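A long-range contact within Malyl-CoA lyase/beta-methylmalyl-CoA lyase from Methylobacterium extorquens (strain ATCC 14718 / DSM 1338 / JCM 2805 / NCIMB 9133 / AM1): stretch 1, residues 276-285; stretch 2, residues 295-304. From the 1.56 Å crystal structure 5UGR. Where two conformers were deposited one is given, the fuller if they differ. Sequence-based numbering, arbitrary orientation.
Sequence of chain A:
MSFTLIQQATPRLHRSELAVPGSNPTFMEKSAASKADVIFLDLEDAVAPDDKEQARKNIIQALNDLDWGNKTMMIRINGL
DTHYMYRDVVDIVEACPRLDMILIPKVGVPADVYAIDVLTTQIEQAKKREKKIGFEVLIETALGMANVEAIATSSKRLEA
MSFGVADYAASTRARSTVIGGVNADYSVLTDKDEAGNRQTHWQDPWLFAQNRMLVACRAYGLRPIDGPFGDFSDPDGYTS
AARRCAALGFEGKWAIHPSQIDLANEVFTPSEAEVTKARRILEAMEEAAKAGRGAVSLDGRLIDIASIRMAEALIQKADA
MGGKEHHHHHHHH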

# COMPACT_ATOMS: atom_id res chain seq x y z
N THR A 276 -37.59 -17.99 3.52
CA THR A 276 -37.97 -19.03 2.56
C THR A 276 -37.01 -19.17 1.39
O THR A 276 -36.56 -20.31 1.09
CB THR A 276 -39.41 -18.83 2.11
OG1 THR A 276 -40.24 -19.05 3.27
CG2 THR A 276 -39.78 -19.78 0.95
N LYS A 277 -36.59 -18.04 0.81
CA LYS A 277 -35.60 -18.08 -0.27
C LYS A 277 -34.30 -18.72 0.16
O LYS A 277 -33.71 -19.54 -0.60
CB LYS A 277 -35.33 -16.71 -0.86
CG LYS A 277 -34.25 -16.70 -1.94
CD LYS A 277 -34.10 -15.38 -2.68
CE LYS A 277 -33.54 -15.69 -4.08
NZ LYS A 277 -33.17 -14.50 -4.87
N ALA A 278 -33.82 -18.33 1.33
CA ALA A 278 -32.62 -18.95 1.89
C ALA A 278 -32.79 -20.48 2.09
O ALA A 278 -31.88 -21.26 1.74
CB ALA A 278 -32.13 -18.26 3.18
N ARG A 279 -33.94 -20.90 2.61
CA ARG A 279 -34.20 -22.34 2.80
C ARG A 279 -34.22 -23.09 1.48
O ARG A 279 -33.69 -24.20 1.37
CB ARG A 279 -35.49 -22.61 3.57
CG ARG A 279 -35.42 -22.10 5.02
CD ARG A 279 -36.23 -22.90 6.01
NE ARG A 279 -36.33 -22.24 7.30
CZ ARG A 279 -35.52 -22.41 8.36
NH1 ARG A 279 -34.45 -23.24 8.34
NH2 ARG A 279 -35.80 -21.72 9.47
N ARG A 280 -34.72 -22.43 0.46
CA ARG A 280 -34.78 -23.06 -0.86
C ARG A 280 -33.42 -23.14 -1.51
O ARG A 280 -33.15 -24.08 -2.26
CB ARG A 280 -35.73 -22.30 -1.76
CG ARG A 280 -37.18 -22.43 -1.27
CD ARG A 280 -38.16 -21.78 -2.20
NE ARG A 280 -38.26 -22.49 -3.46
CZ ARG A 280 -38.11 -21.94 -4.68
NH1 ARG A 280 -37.93 -20.66 -4.84
NH2 ARG A 280 -38.15 -22.69 -5.78
N ILE A 281 -32.57 -22.17 -1.22
CA ILE A 281 -31.18 -22.25 -1.64
C ILE A 281 -30.50 -23.48 -1.01
O ILE A 281 -29.79 -24.21 -1.70
CB ILE A 281 -30.43 -20.93 -1.36
CG1 ILE A 281 -30.86 -19.85 -2.36
CG2 ILE A 281 -28.93 -21.14 -1.45
CD1 ILE A 281 -30.42 -18.42 -1.99
N LEU A 282 -30.70 -23.68 0.29
CA LEU A 282 -30.08 -24.83 0.98
C LEU A 282 -30.63 -26.14 0.40
O LEU A 282 -29.87 -27.09 0.23
CB LEU A 282 -30.28 -24.74 2.52
CG LEU A 282 -29.72 -23.51 3.25
CD1 LEU A 282 -29.60 -23.80 4.73
CD2 LEU A 282 -28.43 -22.98 2.65
N GLU A 283 -31.93 -26.19 0.09
CA GLU A 283 -32.45 -27.43 -0.50
C GLU A 283 -31.91 -27.57 -1.94
O GLU A 283 -31.57 -28.68 -2.33
CB GLU A 283 -33.96 -27.55 -0.37
CG GLU A 283 -34.46 -27.88 1.05
CD GLU A 283 -34.17 -29.28 1.47
OE1 GLU A 283 -34.77 -30.19 0.90
OE2 GLU A 283 -33.35 -29.49 2.37
N ALA A 284 -31.71 -26.48 -2.67
CA ALA A 284 -31.09 -26.57 -4.00
C ALA A 284 -29.66 -27.07 -3.94
O ALA A 284 -29.18 -27.79 -4.85
CB ALA A 284 -31.13 -25.21 -4.69
N MET A 285 -28.95 -26.71 -2.88
CA MET A 285 -27.59 -27.26 -2.65
C MET A 285 -27.65 -28.76 -2.46
O MET A 285 -26.83 -29.50 -3.01
CB MET A 285 -26.95 -26.66 -1.40
CG MET A 285 -26.67 -25.20 -1.52
SD MET A 285 -26.47 -24.43 0.08
CE MET A 285 -25.14 -25.38 0.80
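Stretch 2, residues 295-304: AVSLDGRLID

Stretch 2 is a β-hairpin laid against one side of a helix. Stretch 1 is helical from T276 through M285 and continues at both ends. Strand 296-298 runs across it with an angle of 137° between the N-to-C directions, nearer antiparallel than parallel, and the two axes approach to 7.6 Å. After L298 the chain reverses through a type I' turn, L298 to R301, and returns as strand 301-303. G300 suits the turn: at its phi/psi of 81/12 a CB would be jammed against the carbonyl O of D299.

Most of the backbone bonding here is internal to each element. In the helix the i to i+4 ladder runs from R280 N to T276 O (2.9 Å) through M285 N to I281 O (2.9 Å). In the hairpin, L298 N donates to R301 O at 2.9 Å, R301 N returns to L298 O at 3.0 Å, and I303 N reaches V296 O at 2.8 Å. No direct backbone hydrogen bond joins helix to strand, so the polar links across the interface are a salt bridge and one water. That water donates to A284 O at 2.8 Å and accepts from S297 N at 3.0 Å, linking a helix carbonyl to a strand amide.

The charged contact is made from within the turn, by D299. R280 and D299 both point toward the opposing stretch and form a two-pronged salt bridge: R280 NH1 donates to D299 OD2 at 2.9 Å, and R280 NH2 to D299 OD1 at 2.8 Å, with N-H...O angles of 163° and 170°. Both carboxylate oxygens are thus engaged by one guanidinium. The aspartate meets that group at its edge, near its plane, which leaves a face free for carbon; L298 CD1 lies over one face, 3.6 Å from R280 NH2.

Apolar packing follows the alternation of the strand. V296 and L298 point toward the helix while S297, between them, points away. L298 gives up the most surface in the contact, 89 Å², and its CD2 lies 3.8 Å from I281 CG1. A284 has a small side chain that points toward the strand: its CB is 3.8 Å from V296 CG1 and 3.4 Å from S297 O. M285 CA and V296 CA, the nearest CA pair, are 5.5 Å apart; the methionine's CB points away, yet M285 CG still comes within 4.1 Å of V296 CG2. From the return strand, I303 CG2 meets I281 CG2 at 3.9 Å. The rule to read here is economical: bond the backbone mainly within each element, bridge the two with a water, pack aliphatic carbon between them, and pair the exposed charges at the turn.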

# COMPACT_ATOMS: atom_id res chain seq x y z
N ALA A 295 -22.59 -27.17 -9.82
CA ALA A 295 -23.37 -25.91 -9.79
C ALA A 295 -24.81 -26.11 -9.18
O ALA A 295 -25.57 -26.97 -9.56
CB ALA A 295 -23.50 -25.31 -11.18
N VAL A 296 -25.14 -25.24 -8.27
CA VAL A 296 -26.44 -25.14 -7.63
C VAL A 296 -27.33 -24.22 -8.47
O VAL A 296 -26.93 -23.14 -8.89
CB VAL A 296 -26.24 -24.60 -6.21
CG1 VAL A 296 -27.57 -24.35 -5.52
CG2 VAL A 296 -25.31 -25.50 -5.40
N SER A 297 -28.57 -24.65 -8.71
CA SER A 297 -29.54 -23.93 -9.51
C SER A 297 -30.83 -23.77 -8.67
O SER A 297 -31.28 -24.73 -8.01
CB SER A 297 -29.88 -24.87 -10.73
OG SER A 297 -30.65 -24.20 -11.58
N LEU A 298 -31.43 -22.61 -8.71
CA LEU A 298 -32.74 -22.35 -8.13
C LEU A 298 -33.54 -21.51 -9.09
O LEU A 298 -33.12 -20.45 -9.50
CB LEU A 298 -32.60 -21.59 -6.82
CG LEU A 298 -33.92 -21.29 -6.08
CD1 LEU A 298 -34.59 -22.57 -5.65
CD2 LEU A 298 -33.68 -20.44 -4.87
N ASP A 299 -34.73 -22.00 -9.47
CA ASP A 299 -35.62 -21.29 -10.38
C ASP A 299 -34.88 -20.84 -11.64
O ASP A 299 -35.09 -19.76 -12.16
CB ASP A 299 -36.32 -20.14 -9.68
CG ASP A 299 -37.08 -20.57 -8.44
OD1 ASP A 299 -37.60 -21.68 -8.38
OD2 ASP A 299 -37.12 -19.79 -7.48
N GLY A 300 -34.00 -21.70 -12.14
CA GLY A 300 -33.31 -21.42 -13.41
C GLY A 300 -32.10 -20.49 -13.33
O GLY A 300 -31.59 -20.04 -14.36
N ARG A 301 -31.64 -20.21 -12.11
CA ARG A 301 -30.52 -19.33 -11.88
C ARG A 301 -29.44 -20.05 -11.09
O ARG A 301 -29.69 -20.69 -10.08
CB ARG A 301 -30.95 -18.09 -11.10
CG ARG A 301 -29.86 -17.06 -11.07
CD ARG A 301 -30.39 -15.75 -10.55
NE ARG A 301 -29.26 -14.82 -10.49
CZ ARG A 301 -29.29 -13.66 -9.87
NH1 ARG A 301 -30.41 -13.26 -9.24
NH2 ARG A 301 -28.19 -12.93 -9.84
N LEU A 302 -28.19 -19.87 -11.54
CA LEU A 302 -27.03 -20.36 -10.79
C LEU A 302 -26.94 -19.61 -9.46
O LEU A 302 -27.04 -18.37 -9.47
CB LEU A 302 -25.74 -20.19 -11.60
CG LEU A 302 -24.48 -20.71 -10.95
CD1 LEU A 302 -23.42 -21.11 -11.97
CD2 LEU A 302 -23.81 -19.63 -10.15
N ILE A 303 -26.76 -20.35 -8.36
CA ILE A 303 -26.59 -19.75 -7.06
C ILE A 303 -25.13 -19.94 -6.68
O ILE A 303 -24.69 -21.05 -6.46
CB ILE A 303 -27.50 -20.38 -5.98
CG1 ILE A 303 -28.97 -20.42 -6.43
CG2 ILE A 303 -27.35 -19.60 -4.69
CD1 ILE A 303 -29.60 -19.09 -6.76
N ASP A 304 -24.38 -18.84 -6.62
CA ASP A 304 -22.93 -18.93 -6.43
C ASP A 304 -22.53 -19.10 -4.94
O ASP A 304 -23.40 -19.02 -4.05
CB ASP A 304 -22.23 -17.72 -7.10
CG ASP A 304 -22.57 -16.40 -6.52
OD1 ASP A 304 -23.06 -16.30 -5.37
OD2 ASP A 304 -22.19 -15.37 -7.18
O HOH W 1 -29.50 -27.33 -7.60